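Local coordinates for protein insecticidal Delta-Endotoxin Cry8Ea1 (Bacillus Thuringiensis, PDB 3EB7) that is toxic to larvae of the beetle Holotrichia parallela, probably by binding gut receptors and forming membrane pores, at residues I306-Q309 with I315-Q318; N417-I422 with P428-T433; Q237-V242 with H275-I280. All coordinates share one frame; numbering follows the deposited sequence.

Contact 1: I306-Q309 with I315-Q318; sequences ISSQ and IQTQ
Ser307 and Thr317 meet hydroxyl to hydroxyl: Ser307 OG lies 2.6 Å from Thr317 OG1, a short hydrogen bond in which either could be the donor. Each oxygen stands opposite its own carbonyl carbon (chi1 -63° in both residues), and this turns the two hydroxyls to one another from a non-hydrogen-bonded pair whose CA atoms are only 4.3 Å apart. Compact beta-hydroxyl residues suit so close a spacing. Hydrogen-bonded pairs follow on both sides, with Ile306 N reaching Gln318 O at 2.9 Å and Gln316 N reaching Ser308 O at 2.8 Å. The two segments form part of a beta hairpin made by strands 296-310 and 316-321, the latter an outermost strand of one sheet in what is, by family, the beta-prism domain II of a Cry toxin. Packing is dense along the inner strand, where Ile306, Ser307 and Ser308 are buried: the Ile306 side chain fits against Ile280, Leu283 and Tyr418, and Ser308 OG is hydrogen-bonded to Asp278. A water on the face of Ser308 and Gln316 donates to Gln316 O at 3.1 Å. The outer strand is looser. Thr317 and Gln318 are exposed, and so is Ile315, whose branches divide their work: CG2 rests on Ser307 CB at 3.6 Å, and CG1 passes obliquely over the extended chain of Gln309, 3.7 Å from its CG.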
loop_
_atom_site.group_PDB
_atom_site.type_symbol
_atom_site.label_atom_id
_atom_site.label_comp_id
_atom_site.label_asym_id
_atom_site.label_seq_id
_atom_site.Cartn_x
_atom_site.Cartn_y
_atom_site.Cartn_z
ATOM N N ILE A 306 -6.091 15.754 17.750
ATOM C CA ILE A 306 -6.417 14.492 17.116
ATOM C C ILE A 306 -6.034 13.338 18.020
ATOM O O ILE A 306 -4.960 13.344 18.620
ATOM C CB ILE A 306 -5.744 14.358 15.689
ATOM C CG1 ILE A 306 -6.118 13.012 15.029
ATOM C CG2 ILE A 306 -4.202 14.564 15.754
ATOM C CD1 ILE A 306 -5.830 12.975 13.540
ATOM N N SER A 307 -6.920 12.349 18.126
ATOM C CA SER A 307 -6.647 11.150 18.907
ATOM C C SER A 307 -6.663 9.966 17.980
ATOM O O SER A 307 -7.536 9.860 17.087
ATOM C CB SER A 307 -7.684 10.948 20.025
ATOM O OG SER A 307 -7.660 12.005 20.977
ATOM N N SER A 308 -5.693 9.075 18.196
ATOM C CA SER A 308 -5.626 7.763 17.528
ATOM C C SER A 308 -5.216 6.658 18.485
ATOM O O SER A 308 -4.729 6.897 19.619
ATOM C CB SER A 308 -4.631 7.796 16.365
ATOM O OG SER A 308 -3.380 8.316 16.788
ATOM N N GLN A 309 -5.332 5.438 17.974
ATOM C CA GLN A 309 -5.194 4.246 18.758
ATOM C C GLN A 309 -4.736 3.079 17.906
ATOM O O GLN A 309 -5.427 2.734 16.953
ATOM C CB GLN A 309 -6.576 3.902 19.339
ATOM C CG GLN A 309 -6.465 3.026 20.511
ATOM C CD GLN A 309 -7.781 2.432 20.928
ATOM O OE1 GLN A 309 -7.815 1.525 21.750
ATOM N NE2 GLN A 309 -8.859 2.937 20.390
ATOM N N ILE A 315 -4.948 5.201 23.723
ATOM C CA ILE A 315 -5.202 6.338 22.851
ATOM C C ILE A 315 -4.197 7.490 23.052
ATOM O O ILE A 315 -3.985 7.949 24.143
ATOM C CB ILE A 315 -6.654 6.856 23.026
ATOM C CG1 ILE A 315 -7.643 5.727 22.741
ATOM C CG2 ILE A 315 -6.895 8.083 22.129
ATOM C CD1 ILE A 315 -9.027 5.940 23.351
ATOM N N GLN A 316 -3.561 7.946 21.986
ATOM C CA GLN A 316 -2.647 9.083 22.098
ATOM C C GLN A 316 -3.304 10.308 21.457
ATOM O O GLN A 316 -4.069 10.178 20.497
ATOM C CB GLN A 316 -1.301 8.747 21.435
ATOM C CG GLN A 316 -0.670 9.908 20.606
ATOM C CD GLN A 316 0.339 9.421 19.532
ATOM O OE1 GLN A 316 1.493 9.038 19.851
ATOM N NE2 GLN A 316 -0.087 9.450 18.260
ATOM N N THR A 317 -3.008 11.481 22.005
ATOM C CA THR A 317 -3.588 12.698 21.544
ATOM C C THR A 317 -2.503 13.707 21.263
ATOM O O THR A 317 -1.670 13.984 22.129
ATOM C CB THR A 317 -4.612 13.269 22.552
ATOM O OG1 THR A 317 -5.695 12.354 22.707
ATOM C CG2 THR A 317 -5.191 14.566 22.066
ATOM N N GLN A 318 -2.497 14.249 20.044
ATOM C CA GLN A 318 -1.594 15.345 19.722
ATOM C C GLN A 318 -2.387 16.567 19.267
ATOM O O GLN A 318 -3.550 16.483 18.875
ATOM C CB GLN A 318 -0.536 14.948 18.671
ATOM C CG GLN A 318 -0.010 13.486 18.756
ATOM C CD GLN A 318 1.105 13.193 19.816
ATOM O OE1 GLN A 318 1.640 14.097 20.506
ATOM N NE2 GLN A 318 1.459 11.897 19.935
HETATM O O HOH W 1 -2.583 11.249 17.960
#

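Contact 2: N417-I422 with P428-T433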
loop_
_atom_site.group_PDB
_atom_site.type_symbol
_atom_site.label_atom_id
_atom_site.label_comp_id
_atom_site.label_asym_id
_atom_site.label_seq_id
_atom_site.Cartn_x
_atom_site.Cartn_y
_atom_site.Cartn_z
ATOM N N ASN A 417 -6.729 8.252 8.218
ATOM C CA ASN A 417 -5.956 7.785 9.334
ATOM C C ASN A 417 -5.517 8.916 10.266
ATOM O O ASN A 417 -5.513 8.753 11.485
ATOM C CB ASN A 417 -4.728 7.006 8.814
ATOM C CG ASN A 417 -3.832 6.446 9.938
ATOM O OD1 ASN A 417 -4.276 6.182 11.053
ATOM N ND2 ASN A 417 -2.580 6.288 9.641
ATOM N N TYR A 418 -5.137 10.057 9.711
ATOM C CA TYR A 418 -4.556 11.106 10.503
ATOM C C TYR A 418 -4.622 12.444 9.754
ATOM O O TYR A 418 -4.862 12.482 8.537
ATOM C CB TYR A 418 -3.097 10.727 10.835
ATOM C CG TYR A 418 -2.629 11.210 12.196
ATOM C CD1 TYR A 418 -2.997 10.532 13.368
ATOM C CD2 TYR A 418 -1.819 12.346 12.307
ATOM C CE1 TYR A 418 -2.564 11.007 14.629
ATOM C CE2 TYR A 418 -1.375 12.817 13.554
ATOM C CZ TYR A 418 -1.757 12.151 14.692
ATOM O OH TYR A 418 -1.334 12.625 15.903
ATOM N N VAL A 419 -4.415 13.531 10.502
ATOM C CA VAL A 419 -4.307 14.895 9.998
ATOM C C VAL A 419 -3.117 15.619 10.652
ATOM O O VAL A 419 -3.033 15.727 11.890
ATOM C CB VAL A 419 -5.593 15.716 10.301
ATOM C CG1 VAL A 419 -5.614 17.001 9.489
ATOM C CG2 VAL A 419 -6.888 14.905 10.002
ATOM N N THR A 420 -2.200 16.119 9.812
ATOM C CA THR A 420 -1.122 17.020 10.233
ATOM C C THR A 420 -1.392 18.418 9.673
ATOM O O THR A 420 -2.311 18.605 8.879
ATOM C CB THR A 420 0.241 16.523 9.773
ATOM O OG1 THR A 420 0.244 16.429 8.335
ATOM C CG2 THR A 420 0.497 15.141 10.388
ATOM N N PHE A 421 -0.602 19.405 10.073
ATOM C CA PHE A 421 -0.999 20.778 9.828
ATOM C C PHE A 421 0.215 21.691 9.917
ATOM O O PHE A 421 1.150 21.393 10.666
ATOM C CB PHE A 421 -2.089 21.135 10.868
ATOM C CG PHE A 421 -2.750 22.480 10.683
ATOM C CD1 PHE A 421 -3.801 22.648 9.797
ATOM C CD2 PHE A 421 -2.386 23.555 11.481
ATOM C CE1 PHE A 421 -4.423 23.912 9.633
ATOM C CE2 PHE A 421 -3.009 24.807 11.339
ATOM C CZ PHE A 421 -4.026 24.986 10.418
ATOM N N ILE A 422 0.225 22.762 9.116
ATOM C CA ILE A 422 1.103 23.911 9.337
ATOM C C ILE A 422 0.230 25.160 9.406
ATOM O O ILE A 422 -0.890 25.157 8.897
ATOM C CB ILE A 422 2.179 24.099 8.199
ATOM C CG1 ILE A 422 1.502 24.377 6.850
ATOM C CG2 ILE A 422 3.082 22.896 8.107
ATOM C CD1 ILE A 422 2.446 24.618 5.671
ATOM N N PRO A 428 -3.798 21.836 6.311
ATOM C CA PRO A 428 -3.791 20.427 6.745
ATOM C C PRO A 428 -3.374 19.423 5.664
ATOM O O PRO A 428 -3.494 19.692 4.459
ATOM C CB PRO A 428 -5.246 20.176 7.190
ATOM C CG PRO A 428 -6.104 21.273 6.523
ATOM C CD PRO A 428 -5.159 22.326 5.954
ATOM N N VAL A 429 -2.846 18.280 6.098
ATOM C CA VAL A 429 -2.571 17.165 5.193
ATOM C C VAL A 429 -3.313 15.968 5.780
ATOM O O VAL A 429 -3.310 15.765 6.994
ATOM C CB VAL A 429 -1.015 16.905 5.052
ATOM C CG1 VAL A 429 -0.701 15.591 4.389
ATOM C CG2 VAL A 429 -0.362 18.020 4.264
ATOM N N PHE A 430 -3.993 15.208 4.930
ATOM C CA PHE A 430 -4.670 13.973 5.366
ATOM C C PHE A 430 -3.792 12.771 5.025
ATOM O O PHE A 430 -3.222 12.705 3.937
ATOM C CB PHE A 430 -6.032 13.838 4.679
ATOM C CG PHE A 430 -7.096 14.847 5.120
ATOM C CD1 PHE A 430 -8.329 14.901 4.450
ATOM C CD2 PHE A 430 -6.899 15.728 6.178
ATOM C CE1 PHE A 430 -9.347 15.820 4.851
ATOM C CE2 PHE A 430 -7.924 16.656 6.578
ATOM C CZ PHE A 430 -9.118 16.690 5.944
ATOM N N SER A 431 -3.648 11.850 5.968
ATOM C CA SER A 431 -3.038 10.541 5.707
ATOM C C SER A 431 -4.067 9.423 5.779
ATOM O O SER A 431 -5.093 9.534 6.436
ATOM C CB SER A 431 -1.858 10.246 6.659
ATOM O OG SER A 431 -2.322 9.917 7.953
ATOM N N TRP A 432 -3.773 8.336 5.092
ATOM C CA TRP A 432 -4.749 7.288 4.862
ATOM C C TRP A 432 -4.120 5.918 4.940
ATOM O O TRP A 432 -2.985 5.758 4.514
ATOM C CB TRP A 432 -5.357 7.458 3.457
ATOM C CG TRP A 432 -5.920 8.809 3.201
ATOM C CD1 TRP A 432 -5.224 9.977 2.969
ATOM C CD2 TRP A 432 -7.296 9.137 3.102
ATOM N NE1 TRP A 432 -6.109 11.004 2.757
ATOM C CE2 TRP A 432 -7.382 10.504 2.835
ATOM C CE3 TRP A 432 -8.472 8.399 3.222
ATOM C CZ2 TRP A 432 -8.613 11.157 2.690
ATOM C CZ3 TRP A 432 -9.684 9.042 3.070
ATOM C CH2 TRP A 432 -9.746 10.402 2.813
ATOM N N THR A 433 -4.901 4.932 5.393
ATOM C CA THR A 433 -4.476 3.539 5.411
ATOM C C THR A 433 -5.312 2.742 4.441
ATOM O O THR A 433 -6.447 3.109 4.161
ATOM C CB THR A 433 -4.519 2.896 6.827
ATOM O OG1 THR A 433 -5.816 3.056 7.399
ATOM C CG2 THR A 433 -3.459 3.545 7.767
#
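Asn417 and Tyr418 both turn their backbone N-H groups to one carbonyl, that of Ser431, the mark of a classic beta bulge. Asn417 N lies 2.7 Å from Ser431 O, whereas the bond from Tyr418 N to the same oxygen is weak at 3.3 Å. Beyond the bulge the ladder is regular: Ser431 N bonds to Tyr418 O, and Thr420 and Val429 exchange a pair of bonds, the one from Val429 N to Thr420 O measuring 2.9 Å. The antiparallel strands 414-422 and 427-434 thus close a beta hairpin, two of the three strands of one antiparallel sheet in what is, by family, the beta-prism domain II of Cry toxins; the contact itself is buried. Apolar contacts occupy one face. Val419 and Phe430 lie side by side, and Val419 CG1 meets the edge of the phenyl ring near its plane, 3.7 Å from Phe430 CE2. Phe421 has its CG anti to the backbone N (chi1 -173°), which lays the ring beside Pro428; Pro428 CB sits at the ring edge, 3.9 Å from Phe421 CD1. Proline is tolerated here because its nitrogen, at a non-hydrogen-bonded position, owes no bond to the partner strand. The ring of Phe421 also stacks with Trp301. The opposite face, of Tyr418, Thr420, Val429 and Ser431, is mixed, and its serine and threonine hydroxyls have partners elsewhere. Serine is short enough to sit beside Tyr418, with Ser431 OG 3.1 Å from Tyr418 CB, while its hydroxyl bonds to Glu241; the tyrosine ring leads away, to a cation-pi contact with Arg272. Thr420 OG1 touches Val429 CB at 3.5 Å but bonds to the carbonyl of Phe270, joining a beta-branched strand side chain to a satisfied buried hydroxyl.

Contact 3: Q237-V242 with H275-I280; sequences QLTREV and HLFDFI
Glu241 and His275 face each other with carboxylate and imidazole planes turned 70° apart. The two flat groups use different sides of themselves: Glu241 OE1 lies at the edge of the imidazole, in the ring plane, whereas the histidine comes to that oxygen from above the carboxylate plane, 63° out of it. His275 NE2 donates to Glu241 OE1 over 2.8 Å. The other ring nitrogen, His275 ND1, donates to Leu276 O at 3.0 Å, so the imidazole is held at two points and its rotation is fixed. With both nitrogens donating, and a carboxylate beside it, the ring may well be protonated. Glutamate suits this place because its extended chain spans the gap and has a second oxygen to offer: OE2 takes a salt bridge from Arg272 and a hydrogen bond with Ser431 OG.

Phe277 meets Thr239 quite differently. With chi1 at -175° the ring is carried out away from its own backbone N, toward the other segment, until its edge faces a carbonyl: Thr239 O lies in the ring plane, 3.5 Å from Phe277 CD1. The slightly positive ring hydrogens make this a favourable place for an oxygen. The same ring carbon, Phe277 CD1, rests 3.7 Å from Thr239 CB, the two side chains crossing at a slant.

Two neighbours border this contact. Helix 198-220 of the N-terminal helical domain packs on Leu238 and Arg240, and Arg240 makes a salt bridge to Asp217 of that helix; strand 427-434 touches Glu241 and Phe277 through Thr433. Strand 278-292 continues into the sheet it shares with strand 296-310.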
loop_
_atom_site.group_PDB
_atom_site.type_symbol
_atom_site.label_atom_id
_atom_site.label_comp_id
_atom_site.label_asym_id
_atom_site.label_seq_id
_atom_site.Cartn_x
_atom_site.Cartn_y
_atom_site.Cartn_z
ATOM N N GLN A 237 -2.084 -7.813 4.064
ATOM C CA GLN A 237 -2.430 -6.474 4.541
ATOM C C GLN A 237 -1.358 -5.489 4.120
ATOM O O GLN A 237 -0.173 -5.733 4.337
ATOM C CB GLN A 237 -2.490 -6.464 6.080
ATOM C CG GLN A 237 -3.250 -7.623 6.666
ATOM C CD GLN A 237 -3.677 -7.380 8.081
ATOM O OE1 GLN A 237 -4.442 -6.458 8.357
ATOM N NE2 GLN A 237 -3.182 -8.193 8.991
ATOM N N LEU A 238 -1.770 -4.344 3.581
ATOM C CA LEU A 238 -0.832 -3.234 3.299
ATOM C C LEU A 238 -0.993 -2.214 4.392
ATOM O O LEU A 238 -2.041 -1.588 4.478
ATOM C CB LEU A 238 -1.122 -2.594 1.933
ATOM C CG LEU A 238 -1.125 -3.521 0.719
ATOM C CD1 LEU A 238 -1.483 -2.757 -0.554
ATOM C CD2 LEU A 238 0.226 -4.155 0.556
ATOM N N THR A 239 0.054 -2.023 5.209
ATOM C CA THR A 239 -0.051 -1.189 6.407
ATOM C C THR A 239 0.516 0.197 6.277
ATOM O O THR A 239 0.300 1.026 7.154
ATOM C CB THR A 239 0.559 -1.849 7.676
ATOM O OG1 THR A 239 1.970 -2.071 7.487
ATOM C CG2 THR A 239 -0.224 -3.153 8.088
ATOM N N ARG A 240 1.250 0.454 5.193
ATOM C CA ARG A 240 1.781 1.807 4.923
ATOM C C ARG A 240 0.684 2.864 4.892
ATOM O O ARG A 240 -0.444 2.604 4.439
ATOM C CB ARG A 240 2.556 1.833 3.600
ATOM C CG ARG A 240 1.704 2.075 2.327
ATOM C CD ARG A 240 0.811 0.909 1.904
ATOM N NE ARG A 240 -0.043 1.217 0.738
ATOM C CZ ARG A 240 -1.179 1.925 0.787
ATOM N NH1 ARG A 240 -1.617 2.433 1.951
ATOM N NH2 ARG A 240 -1.886 2.138 -0.333
ATOM N N GLU A 241 1.033 4.058 5.369
ATOM C CA GLU A 241 0.205 5.254 5.241
ATOM C C GLU A 241 0.608 5.978 3.965
ATOM O O GLU A 241 1.812 6.104 3.697
ATOM C CB GLU A 241 0.549 6.220 6.363
ATOM C CG GLU A 241 -0.365 6.210 7.547
ATOM C CD GLU A 241 0.107 7.234 8.587
ATOM O OE1 GLU A 241 1.359 7.427 8.713
ATOM O OE2 GLU A 241 -0.769 7.864 9.237
ATOM N N VAL A 242 -0.382 6.497 3.231
ATOM C CA VAL A 242 -0.158 7.422 2.107
ATOM C C VAL A 242 -0.746 8.780 2.484
ATOM O O VAL A 242 -1.672 8.870 3.293
ATOM C CB VAL A 242 -0.774 6.925 0.751
ATOM C CG1 VAL A 242 -0.051 5.638 0.233
ATOM C CG2 VAL A 242 -2.286 6.686 0.865
ATOM N N HIS A 275 5.411 5.106 13.684
ATOM C CA HIS A 275 4.404 4.801 14.723
ATOM C C HIS A 275 3.862 3.427 14.397
ATOM O O HIS A 275 4.019 2.934 13.271
ATOM C CB HIS A 275 3.222 5.819 14.685
ATOM C CG HIS A 275 2.621 5.991 13.305
ATOM N ND1 HIS A 275 1.497 5.306 12.890
ATOM C CD2 HIS A 275 3.028 6.725 12.237
ATOM C CE1 HIS A 275 1.236 5.615 11.626
ATOM N NE2 HIS A 275 2.140 6.485 11.208
ATOM N N LEU A 276 3.221 2.814 15.379
ATOM C CA LEU A 276 2.530 1.553 15.188
ATOM C C LEU A 276 1.256 1.803 14.405
ATOM O O LEU A 276 0.656 2.877 14.498
ATOM C CB LEU A 276 2.180 0.945 16.570
ATOM C CG LEU A 276 3.395 0.326 17.267
ATOM C CD1 LEU A 276 3.175 0.390 18.763
ATOM C CD2 LEU A 276 3.652 -1.115 16.738
ATOM N N PHE A 277 0.830 0.824 13.630
ATOM C CA PHE A 277 -0.370 0.986 12.814
ATOM C C PHE A 277 -1.529 1.472 13.697
ATOM O O PHE A 277 -1.787 0.898 14.736
ATOM C CB PHE A 277 -0.707 -0.343 12.141
ATOM C CG PHE A 277 -1.862 -0.253 11.177
ATOM C CD1 PHE A 277 -1.668 0.197 9.868
ATOM C CD2 PHE A 277 -3.146 -0.603 11.577
ATOM C CE1 PHE A 277 -2.732 0.278 8.961
ATOM C CE2 PHE A 277 -4.206 -0.508 10.680
ATOM C CZ PHE A 277 -3.983 -0.058 9.357
ATOM N N ASP A 278 -2.205 2.547 13.321
ATOM C CA ASP A 278 -3.258 3.103 14.210
ATOM C C ASP A 278 -4.546 3.569 13.505
ATOM O O ASP A 278 -4.615 3.621 12.290
ATOM C CB ASP A 278 -2.708 4.187 15.153
ATOM C CG ASP A 278 -2.156 5.406 14.423
ATOM O OD1 ASP A 278 -2.316 5.512 13.192
ATOM O OD2 ASP A 278 -1.568 6.297 15.095
ATOM N N PHE A 279 -5.560 3.863 14.299
ATOM C CA PHE A 279 -6.868 4.311 13.790
ATOM C C PHE A 279 -7.263 5.574 14.504
ATOM O O PHE A 279 -7.112 5.644 15.725
ATOM C CB PHE A 279 -7.945 3.245 14.028
ATOM C CG PHE A 279 -7.752 2.016 13.195
ATOM C CD1 PHE A 279 -7.067 0.894 13.717
ATOM C CD2 PHE A 279 -8.204 1.982 11.879
ATOM C CE1 PHE A 279 -6.863 -0.244 12.917
ATOM C CE2 PHE A 279 -8.017 0.861 11.087
ATOM C CZ PHE A 279 -7.346 -0.246 11.594
ATOM N N ILE A 280 -7.750 6.556 13.743
ATOM C CA ILE A 280 -8.310 7.774 14.312
ATOM C C ILE A 280 -9.515 7.463 15.188
ATOM O O ILE A 280 -10.369 6.667 14.804
ATOM C CB ILE A 280 -8.643 8.852 13.199
ATOM C CG1 ILE A 280 -9.054 10.180 13.817
ATOM C CG2 ILE A 280 -9.771 8.370 12.236
ATOM C CD1 ILE A 280 -8.907 11.387 12.853
#

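How the contacts relate
Contact 2 is fully buried; contacts 1 and 3 are partly buried, contact 1 with exposed residues on its outer strand. Contacts 1 and 2 are hairpins in two different sheets, built on backbone ladders; contact 3 joins an element of each sheet and relies on side chains. Its strand 241-243 pairs with 427-434 of contact 2, and its strand 278-292 pairs with 296-310 of contact 1. Tyr418 of contact 2 reaches across to the hairpin of contact 1, its OH 3.3 Å from Gln318 CG. Chemistry follows place: a hydroxyl pair and backbone bonds at a sheet edge in contact 1, aromatic and aliphatic packing inside contact 2, and charged groups in contact 3, near the helical domain.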